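Local coordinates for kojibiose phosphorylase (Gut metagenome, PDB 6W0P), which belongs to glycoside hydrolase family 65, whose members pair an N-terminal beta-sandwich domain with a helical (alpha/alpha)6-barrel catalytic domain, at residues A[323-328]-A[369-374]. Residues are numbered along the deposited sequence; the frame is centred on the assembly and turned at random.
Sequences QAYHGF and KDLIMF
Y325 and L371 meet ring to methyl where the chain leaves helix 308-324 and turns beside helix 365-376, inside the catalytic domain, which in family 65 is an (alpha/alpha)6 barrel. Y325, where the helical backbone ends, projects its side chain at the neighbouring helix.

The apolar part is a CH-pi contact: L371 CD2 lies 3.8 Å from the centroid of the Y325 ring and 11° off its normal, almost directly above the middle of one face. CG of L371, anti to its own carbonyl carbon (chi1 -79°), approaches the same ring nearer the rim, 3.6 Å from Y325 CE2. The two side chains run past each other in opposite senses, and Y360 of helix 351-361 touches both.

D370 meets the ring at its edge instead, with CB of D370 3.3 Å from Y325 OH and the carboxylate plane perpendicular to the ring. The phenol hydroxyl lies against the backbone of D370 and L371 but hydrogen-bonds instead to the carbonyl oxygen of N332, outside the two segments.

Beyond the ring, the backbone of G327 comes up to the D370 carboxylate, and here too no hydrogen bond crosses between the segments. Both oxygens are acceptors: D370 OD2 lies alongside the G327 carbonyl, 3.1 Å from its O and 3.3 Å from its C.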
loop_
_atom_site.group_PDB
_atom_site.type_symbol
_atom_site.label_atom_id
_atom_site.label_comp_id
_atom_site.label_asym_id
_atom_site.label_seq_id
_atom_site.Cartn_x
_atom_site.Cartn_y
_atom_site.Cartn_z
ATOM N N GLN A 323 34.751 6.695 -10.250
ATOM C CA GLN A 323 34.161 5.666 -11.160
ATOM C C GLN A 323 32.681 5.959 -11.411
ATOM O O GLN A 323 32.224 5.790 -12.568
ATOM C CB GLN A 323 34.321 4.256 -10.589
ATOM C CG GLN A 323 35.732 3.692 -10.749
ATOM C CD GLN A 323 35.773 2.185 -10.800
ATOM O OE1 GLN A 323 36.443 1.618 -11.646
ATOM N NE2 GLN A 323 35.054 1.536 -9.903
ATOM N N ALA A 324 31.969 6.416 -10.387
ATOM C CA ALA A 324 30.514 6.666 -10.467
ATOM C C ALA A 324 30.193 7.830 -11.417
ATOM O O ALA A 324 29.155 7.756 -12.091
ATOM C CB ALA A 324 29.970 6.918 -9.085
ATOM N N TYR A 325 31.001 8.896 -11.431
ATOM C CA TYR A 325 30.695 10.135 -12.197
ATOM C C TYR A 325 31.958 10.958 -12.461
ATOM O O TYR A 325 32.739 11.176 -11.533
ATOM C CB TYR A 325 29.713 10.997 -11.407
ATOM C CG TYR A 325 28.736 11.757 -12.260
ATOM C CD1 TYR A 325 27.690 11.100 -12.862
ATOM C CD2 TYR A 325 28.862 13.115 -12.486
ATOM C CE1 TYR A 325 26.794 11.766 -13.670
ATOM C CE2 TYR A 325 27.967 13.803 -13.300
ATOM C CZ TYR A 325 26.914 13.126 -13.886
ATOM O OH TYR A 325 25.981 13.773 -14.653
ATOM N N HIS A 326 32.154 11.442 -13.684
ATOM C CA HIS A 326 33.270 12.389 -13.958
ATOM C C HIS A 326 32.866 13.455 -14.982
ATOM O O HIS A 326 33.769 14.112 -15.498
ATOM C CB HIS A 326 34.534 11.618 -14.358
ATOM C CG HIS A 326 34.446 10.920 -15.680
ATOM N ND1 HIS A 326 33.901 9.667 -15.819
ATOM C CD2 HIS A 326 34.858 11.293 -16.915
ATOM C CE1 HIS A 326 33.972 9.303 -17.091
ATOM N NE2 HIS A 326 34.554 10.280 -17.789
ATOM N N GLY A 327 31.569 13.642 -15.247
ATOM C CA GLY A 327 31.085 14.673 -16.175
ATOM C C GLY A 327 31.114 14.183 -17.611
ATOM O O GLY A 327 31.264 15.018 -18.522
ATOM N N PHE A 328 30.974 12.880 -17.839
ATOM C CA PHE A 328 30.973 12.322 -19.211
ATOM C C PHE A 328 29.706 12.751 -19.957
ATOM O O PHE A 328 29.791 12.936 -21.174
ATOM C CB PHE A 328 31.049 10.796 -19.217
ATOM C CG PHE A 328 31.128 10.222 -20.608
ATOM C CD1 PHE A 328 32.316 10.289 -21.332
ATOM C CD2 PHE A 328 30.018 9.634 -21.200
ATOM C CE1 PHE A 328 32.398 9.781 -22.619
ATOM C CE2 PHE A 328 30.096 9.141 -22.497
ATOM C CZ PHE A 328 31.285 9.208 -23.198
ATOM N N LYS A 369 28.177 20.278 -12.324
ATOM C CA LYS A 369 27.185 20.908 -13.241
ATOM C C LYS A 369 26.357 19.823 -13.953
ATOM O O LYS A 369 25.143 20.018 -14.094
ATOM C CB LYS A 369 27.895 21.844 -14.226
ATOM C CG LYS A 369 27.056 22.333 -15.399
ATOM C CD LYS A 369 27.374 23.755 -15.871
ATOM C CE LYS A 369 28.223 23.819 -17.130
ATOM N NZ LYS A 369 28.815 25.172 -17.318
ATOM N N ASP A 370 26.979 18.706 -14.355
ATOM C CA ASP A 370 26.305 17.603 -15.094
ATOM C C ASP A 370 25.274 16.922 -14.195
ATOM O O ASP A 370 24.165 16.624 -14.702
ATOM C CB ASP A 370 27.306 16.636 -15.723
ATOM C CG ASP A 370 27.785 17.094 -17.096
ATOM O OD1 ASP A 370 27.342 18.168 -17.514
ATOM O OD2 ASP A 370 28.609 16.385 -17.737
ATOM N N LEU A 371 25.591 16.719 -12.913
ATOM C CA LEU A 371 24.615 16.188 -11.927
ATOM C C LEU A 371 23.346 17.050 -11.929
ATOM O O LEU A 371 22.252 16.458 -11.955
ATOM C CB LEU A 371 25.246 16.118 -10.537
ATOM C CG LEU A 371 26.157 14.922 -10.338
ATOM C CD1 LEU A 371 26.839 14.971 -8.983
ATOM C CD2 LEU A 371 25.376 13.634 -10.484
ATOM N N ILE A 372 23.461 18.386 -11.947
ATOM C CA ILE A 372 22.270 19.287 -12.001
ATOM C C ILE A 372 21.626 19.238 -13.399
ATOM O O ILE A 372 20.390 19.270 -13.466
ATOM C CB ILE A 372 22.647 20.694 -11.549
ATOM C CG1 ILE A 372 23.125 20.675 -10.099
ATOM C CG2 ILE A 372 21.498 21.658 -11.735
ATOM C CD1 ILE A 372 24.209 21.699 -9.802
ATOM N N MET A 373 22.406 19.097 -14.475
ATOM C CA MET A 373 21.871 19.091 -15.870
ATOM C C MET A 373 21.029 17.831 -16.058
ATOM O O MET A 373 19.997 17.870 -16.794
ATOM C CB MET A 373 22.985 19.111 -16.924
ATOM C CG MET A 373 23.684 20.456 -17.077
ATOM S SD MET A 373 22.602 21.866 -17.242
ATOM C CE MET A 373 21.681 21.412 -18.707
ATOM N N PHE A 374 21.409 16.748 -15.385
ATOM C CA PHE A 374 20.566 15.534 -15.405
ATOM C C PHE A 374 19.145 15.950 -15.028
ATOM O O PHE A 374 18.207 15.441 -15.668
ATOM C CB PHE A 374 21.075 14.426 -14.483
ATOM C CG PHE A 374 19.979 13.451 -14.143
ATOM C CD1 PHE A 374 19.478 12.582 -15.099
ATOM C CD2 PHE A 374 19.398 13.457 -12.890
ATOM C CE1 PHE A 374 18.459 11.695 -14.791
ATOM C CE2 PHE A 374 18.368 12.582 -12.586
ATOM C CZ PHE A 374 17.901 11.701 -13.538
#